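Local coordinates for holliday junction resolvase Hjc (Sulfolobus solfataricus, PDB 4TKD) that resolves Holliday junctions during genetic recombination, using magnesium to cut four-way DNA junctions with paired nicks in opposing strands, at the interface of chains A and B. Coordinates in Å, arbitrary orientation; residue numbers count along the deposited sequence, not the author numbering. Chains: chain A/B, Holliday junction resolvase Hjc.

Contact 1: the interface of chains A and B. Residues chain A 124, 127-128; chain B 124, 127-128.
B:Arg127 reaches across to A:Asp124 and ties two helices together, 122-130 of chain A and 122-133 of chain B. Its NE donates to the carboxylate oxygen OD1 of A:Asp124 at 2.9 Å. The bond is bent, 145° at the hydrogen, and OD1 is met from above the carboxylate plane. A weak second bond runs from NH2 of the same guanidinium to that oxygen. Hjc is a homodimer, and this interface may belong to that pairing.

The guanidinium is held by its own chain as well. NH1 and NH2 of B:Arg127 both point end-on at OD1 of B:Asp124, with NH2 at 2.9 Å. That oxygen lies in the guanidinium plane, which should fix the rotation of the group. The chain of B:Arg127 starts with CG anti to the backbone N (chi1 178°) and bends at chi3, which lets one guanidinium serve both aspartates. NH2 of B:Arg127 sits over one face of the A:Arg127 guanidinium, toward its rim, with the two planes 79° apart. NH2 of A:Arg127 makes a longer salt bridge, 3.7 Å, to OD1 of B:Asp124.

Beneath the charges, B:Leu128 wedges between A:Asp124 and A:Arg127. Its CD1 rests 3.7 Å from CB of A:Arg127. Its CD2 packs 3.5 Å from CB of A:Asp124.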
# COMPACT_ATOMS: atom_id res chain seq x y z
N ASP A 124 9.36 -8.89 9.45
CA ASP A 124 9.22 -7.98 8.31
C ASP A 124 7.81 -7.45 8.20
O ASP A 124 7.64 -6.31 7.80
CB ASP A 124 9.62 -8.66 6.99
CG ASP A 124 11.12 -8.90 6.83
OD1 ASP A 124 11.91 -8.20 7.51
OD2 ASP A 124 11.49 -9.81 6.05
N ARG A 127 7.54 -4.86 10.79
CA ARG A 127 8.34 -3.72 10.29
C ARG A 127 7.54 -2.97 9.23
O ARG A 127 7.65 -1.74 9.12
CB ARG A 127 9.66 -4.21 9.67
CG ARG A 127 10.74 -4.57 10.67
CD ARG A 127 11.81 -5.40 9.99
NE ARG A 127 13.15 -4.83 10.16
CZ ARG A 127 14.13 -5.41 10.85
NH1 ARG A 127 13.93 -6.59 11.42
NH2 ARG A 127 15.31 -4.81 10.96
N LEU A 128 6.74 -3.71 8.44
CA LEU A 128 5.90 -3.14 7.38
C LEU A 128 4.78 -2.27 7.98
O LEU A 128 4.58 -1.15 7.50
CB LEU A 128 5.35 -4.26 6.47
CG LEU A 128 5.01 -3.89 5.04
CD1 LEU A 128 6.27 -3.88 4.16
CD2 LEU A 128 3.94 -4.84 4.47
N ASP B 124 16.85 -2.57 4.60
CA ASP B 124 15.45 -2.71 5.05
C ASP B 124 14.49 -2.21 4.03
O ASP B 124 13.45 -2.84 3.84
CB ASP B 124 15.19 -1.98 6.39
CG ASP B 124 15.84 -2.64 7.60
OD1 ASP B 124 16.15 -3.86 7.53
OD2 ASP B 124 16.07 -1.93 8.60
N ARG B 127 14.56 -4.86 1.12
CA ARG B 127 13.98 -6.14 1.49
C ARG B 127 12.48 -5.99 1.71
O ARG B 127 11.73 -6.73 1.10
CB ARG B 127 14.71 -6.75 2.71
CG ARG B 127 14.12 -8.11 3.21
CD ARG B 127 14.66 -8.52 4.58
NE ARG B 127 14.12 -7.65 5.64
CZ ARG B 127 14.81 -6.70 6.26
NH1 ARG B 127 16.08 -6.48 5.95
NH2 ARG B 127 14.23 -5.95 7.19
N LEU B 128 12.06 -4.99 2.52
CA LEU B 128 10.63 -4.77 2.77
C LEU B 128 9.80 -4.47 1.54
O LEU B 128 8.73 -5.07 1.41
CB LEU B 128 10.35 -3.74 3.88
CG LEU B 128 10.81 -4.12 5.29
CD1 LEU B 128 10.44 -3.05 6.28
CD2 LEU B 128 10.23 -5.42 5.72

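Contact 2: the interface of chains A and B. Residues chain A 130-133; chain B 99, 101-102.
B:Lys102 folds at chi2 and chi3 (-98° and -89°), and this double bend carries its ammonium over the end of helix 122-130 in chain A. There NZ donates to the backbone carbonyl O of A:Glu130 at 2.9 Å. The contact belongs to an interface between two chains of Hjc, an archaeal Holliday junction resolvase. The donor sits above the carbonyl plane, with a C=O···N angle of 126°, and not on a lone pair. The bond caps the last residue of the helix, whose carbonyl may otherwise lack a helical partner. A positive charge here would probably suit the negative end of the helix dipole.

Beyond the helix, chain A turns through A:Ala131 and A:Lys132 and lies against B:Pro99 and B:Glu101. The carbonyl O of A:Ala131 rests against the ring of B:Pro99, 3.2 Å from its CG. The methyl CB of A:Ala131 meets the same ring carbon CG of B:Pro99 at 3.9 Å. A:Lys132 lays its aliphatic stem across that of B:Lys102 at about a right angle, CG to CD 4.0 Å. CB of A:Lys132 also packs on CG of B:Glu101 at 3.7 Å. A:Ile133 crosses B:Glu101, with the branch methyl CG2 of A:Ile133 3.7 Å from the carboxylate carbon CD of B:Glu101.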
# COMPACT_ATOMS: atom_id res chain seq x y z
N GLU A 130 4.72 -0.77 11.07
CA GLU A 130 5.34 0.38 11.75
C GLU A 130 5.78 1.47 10.78
O GLU A 130 5.61 2.65 11.07
CB GLU A 130 6.53 -0.02 12.63
CG GLU A 130 6.35 -1.27 13.47
CD GLU A 130 5.58 -1.20 14.77
OE1 GLU A 130 4.69 -0.32 14.92
OE2 GLU A 130 5.83 -2.07 15.63
N ALA A 131 6.35 1.06 9.62
CA ALA A 131 6.82 1.97 8.57
C ALA A 131 5.64 2.62 7.83
O ALA A 131 5.85 3.49 6.98
CB ALA A 131 7.72 1.21 7.60
N LYS A 132 4.41 2.24 8.21
CA LYS A 132 3.14 2.72 7.66
C LYS A 132 2.95 2.30 6.19
O LYS A 132 2.27 3.00 5.42
CB LYS A 132 2.88 4.23 7.94
CG LYS A 132 2.73 4.58 9.42
CD LYS A 132 1.39 4.14 10.01
CE LYS A 132 1.49 3.97 11.51
NZ LYS A 132 0.16 3.75 12.14
N ILE A 133 3.46 1.10 5.84
CA ILE A 133 3.35 0.60 4.46
C ILE A 133 2.34 -0.56 4.25
O ILE A 133 2.32 -1.52 5.01
CB ILE A 133 4.71 0.54 3.71
CG1 ILE A 133 5.82 -0.15 4.55
CG2 ILE A 133 5.14 1.96 3.35
CD1 ILE A 133 7.24 -0.15 3.97
N PRO B 99 9.47 6.58 5.00
CA PRO B 99 8.28 6.36 4.15
C PRO B 99 7.43 7.62 4.17
O PRO B 99 7.21 8.20 5.23
CB PRO B 99 7.56 5.18 4.81
CG PRO B 99 8.60 4.52 5.67
CD PRO B 99 9.48 5.64 6.15
N GLU B 101 4.38 8.29 4.01
CA GLU B 101 3.18 8.17 4.85
C GLU B 101 3.42 8.50 6.33
O GLU B 101 2.45 8.75 7.04
CB GLU B 101 2.48 6.80 4.71
CG GLU B 101 3.41 5.62 4.54
CD GLU B 101 3.64 5.30 3.08
OE1 GLU B 101 4.56 5.92 2.51
OE2 GLU B 101 2.82 4.56 2.49
N LYS B 102 4.69 8.53 6.77
CA LYS B 102 5.07 8.87 8.15
C LYS B 102 5.07 10.39 8.33
O LYS B 102 5.01 10.85 9.48
CB LYS B 102 6.46 8.31 8.50
CG LYS B 102 6.60 6.80 8.31
CD LYS B 102 6.43 6.00 9.59
CE LYS B 102 7.74 5.80 10.34
NZ LYS B 102 7.67 4.64 11.28

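Contact 3: the interface of chains A and B. Residues chain A 99, 102, 118-120, 124, 128; chain B 128, 130-132.
The ammonium NZ of A:Lys102 is held by two backbone carbonyls, one from each chain. It donates to O of B:Ala131 at 2.8 Å. This polar bond crosses the interface of two Hjc resolvase chains close to the end of helix 122-133 in chain B. NZ approaches from above the carbonyl plane, with a C=O···N angle of 125°. The same NZ of A:Lys102 donates to the carbonyl O of A:Glu118 in a short bond of 2.5 Å. The chain of A:Lys102 is extended beyond CG, with chi2 -171° and chi3 -161°, and this straight reach sets NZ between the two carbonyls. An alanine here would probably leave the carbonyls of B:Ala131 and A:Glu118 without their shared ammonium partner.

B:Ala131 is the residue most buried by the partner in this patch. Its methyl CB presses tightly on the branch methyl CD2 of A:Leu120, 3.4 Å away. The carbonyl O of A:Gly119 lies 3.6 Å from that same CB. A:Glu118 flanks the alanine, its CG 3.6 Å from the alpha carbon CA. Its carboxylate comes near that of B:Glu130, OE2 to OE1 4.1 Å. The two like charges would probably repel, and one of them may be partly protonated.

On the other flank, A:Leu128 crosses the stem of B:Lys132 at about a right angle. Its methyl CD1 meets CD of the lysine at 4.1 Å.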
# COMPACT_ATOMS: atom_id res chain seq x y z
N PRO A 99 1.23 -11.26 0.60
CA PRO A 99 0.16 -10.27 0.32
C PRO A 99 -0.81 -10.87 -0.70
O PRO A 99 -0.37 -11.44 -1.70
CB PRO A 99 0.91 -9.06 -0.27
CG PRO A 99 2.36 -9.27 0.15
CD PRO A 99 2.57 -10.75 0.21
N LYS A 102 -0.67 -10.73 -4.66
CA LYS A 102 0.32 -11.54 -5.39
C LYS A 102 -0.29 -12.85 -5.95
O LYS A 102 0.29 -13.47 -6.85
CB LYS A 102 1.52 -11.92 -4.49
CG LYS A 102 2.53 -10.81 -4.29
CD LYS A 102 3.79 -11.32 -3.58
CE LYS A 102 4.52 -10.15 -3.00
NZ LYS A 102 5.82 -10.53 -2.38
N GLU A 118 7.82 -14.64 -3.26
CA GLU A 118 8.36 -13.71 -2.27
C GLU A 118 7.26 -13.28 -1.29
O GLU A 118 6.17 -12.89 -1.69
CB GLU A 118 9.05 -12.51 -2.94
CG GLU A 118 9.83 -11.67 -1.95
CD GLU A 118 11.29 -11.39 -2.24
OE1 GLU A 118 12.03 -12.32 -2.63
OE2 GLU A 118 11.71 -10.23 -1.99
N GLY A 119 7.57 -13.42 -0.01
CA GLY A 119 6.66 -13.05 1.06
C GLY A 119 7.40 -12.49 2.26
O GLY A 119 8.62 -12.31 2.25
N LEU A 120 6.65 -12.23 3.31
CA LEU A 120 7.24 -11.63 4.49
C LEU A 120 7.32 -12.64 5.62
O LEU A 120 6.42 -13.45 5.78
CB LEU A 120 6.37 -10.44 4.95
CG LEU A 120 6.14 -9.31 3.96
CD1 LEU A 120 4.83 -8.58 4.24
CD2 LEU A 120 7.27 -8.32 4.02
N ASP A 124 9.36 -8.89 9.45
CA ASP A 124 9.22 -7.98 8.31
C ASP A 124 7.81 -7.45 8.20
O ASP A 124 7.64 -6.31 7.80
CB ASP A 124 9.62 -8.66 6.99
CG ASP A 124 11.12 -8.90 6.83
OD1 ASP A 124 11.91 -8.20 7.51
OD2 ASP A 124 11.49 -9.81 6.05
N LEU A 128 6.74 -3.71 8.44
CA LEU A 128 5.90 -3.14 7.38
C LEU A 128 4.78 -2.27 7.98
O LEU A 128 4.58 -1.15 7.50
CB LEU A 128 5.35 -4.26 6.47
CG LEU A 128 5.01 -3.89 5.04
CD1 LEU A 128 6.27 -3.88 4.16
CD2 LEU A 128 3.94 -4.84 4.47
N LEU B 128 12.06 -4.99 2.52
CA LEU B 128 10.63 -4.77 2.77
C LEU B 128 9.80 -4.47 1.54
O LEU B 128 8.73 -5.07 1.41
CB LEU B 128 10.35 -3.74 3.88
CG LEU B 128 10.81 -4.12 5.29
CD1 LEU B 128 10.44 -3.05 6.28
CD2 LEU B 128 10.23 -5.42 5.72
N GLU B 130 10.61 -5.19 -1.74
CA GLU B 130 10.62 -6.38 -2.60
C GLU B 130 9.72 -7.47 -1.98
O GLU B 130 8.87 -8.00 -2.68
CB GLU B 130 12.04 -6.92 -2.81
CG GLU B 130 12.85 -6.20 -3.88
CD GLU B 130 14.29 -6.69 -4.02
OE1 GLU B 130 14.59 -7.83 -3.58
OE2 GLU B 130 15.12 -5.93 -4.57
N ALA B 131 9.86 -7.73 -0.66
CA ALA B 131 9.03 -8.73 0.03
C ALA B 131 7.52 -8.40 -0.03
O ALA B 131 6.70 -9.31 -0.07
CB ALA B 131 9.50 -8.91 1.47
N LYS B 132 7.19 -7.11 -0.15
CA LYS B 132 5.81 -6.64 -0.25
C LYS B 132 5.17 -6.79 -1.65
O LYS B 132 4.04 -7.25 -1.72
CB LYS B 132 5.69 -5.18 0.26
CG LYS B 132 4.30 -4.58 0.17
CD LYS B 132 4.30 -3.16 0.69
CE LYS B 132 3.26 -2.30 0.04
NZ LYS B 132 3.27 -0.94 0.64

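Contacts 1 and 3 adjoin, their C-alpha centres about 7 Å apart, and they share A:Asp124, A:Leu128 and B:Leu128. The C-alpha centre of contact 2 is about 11 Å from that of contact 1 and about 14 Å from that of contact 3. The C-terminal helices meet in contact 1. From there the end of each chain runs on to the 99-102 segment of the other, in contacts 2 and 3. The exchange is only roughly symmetric, as helix 122-130 of chain A ends earlier than helix 122-133 of chain B. Hjc is a homodimer, but the structure alone does not show whether this pairing is the biological one.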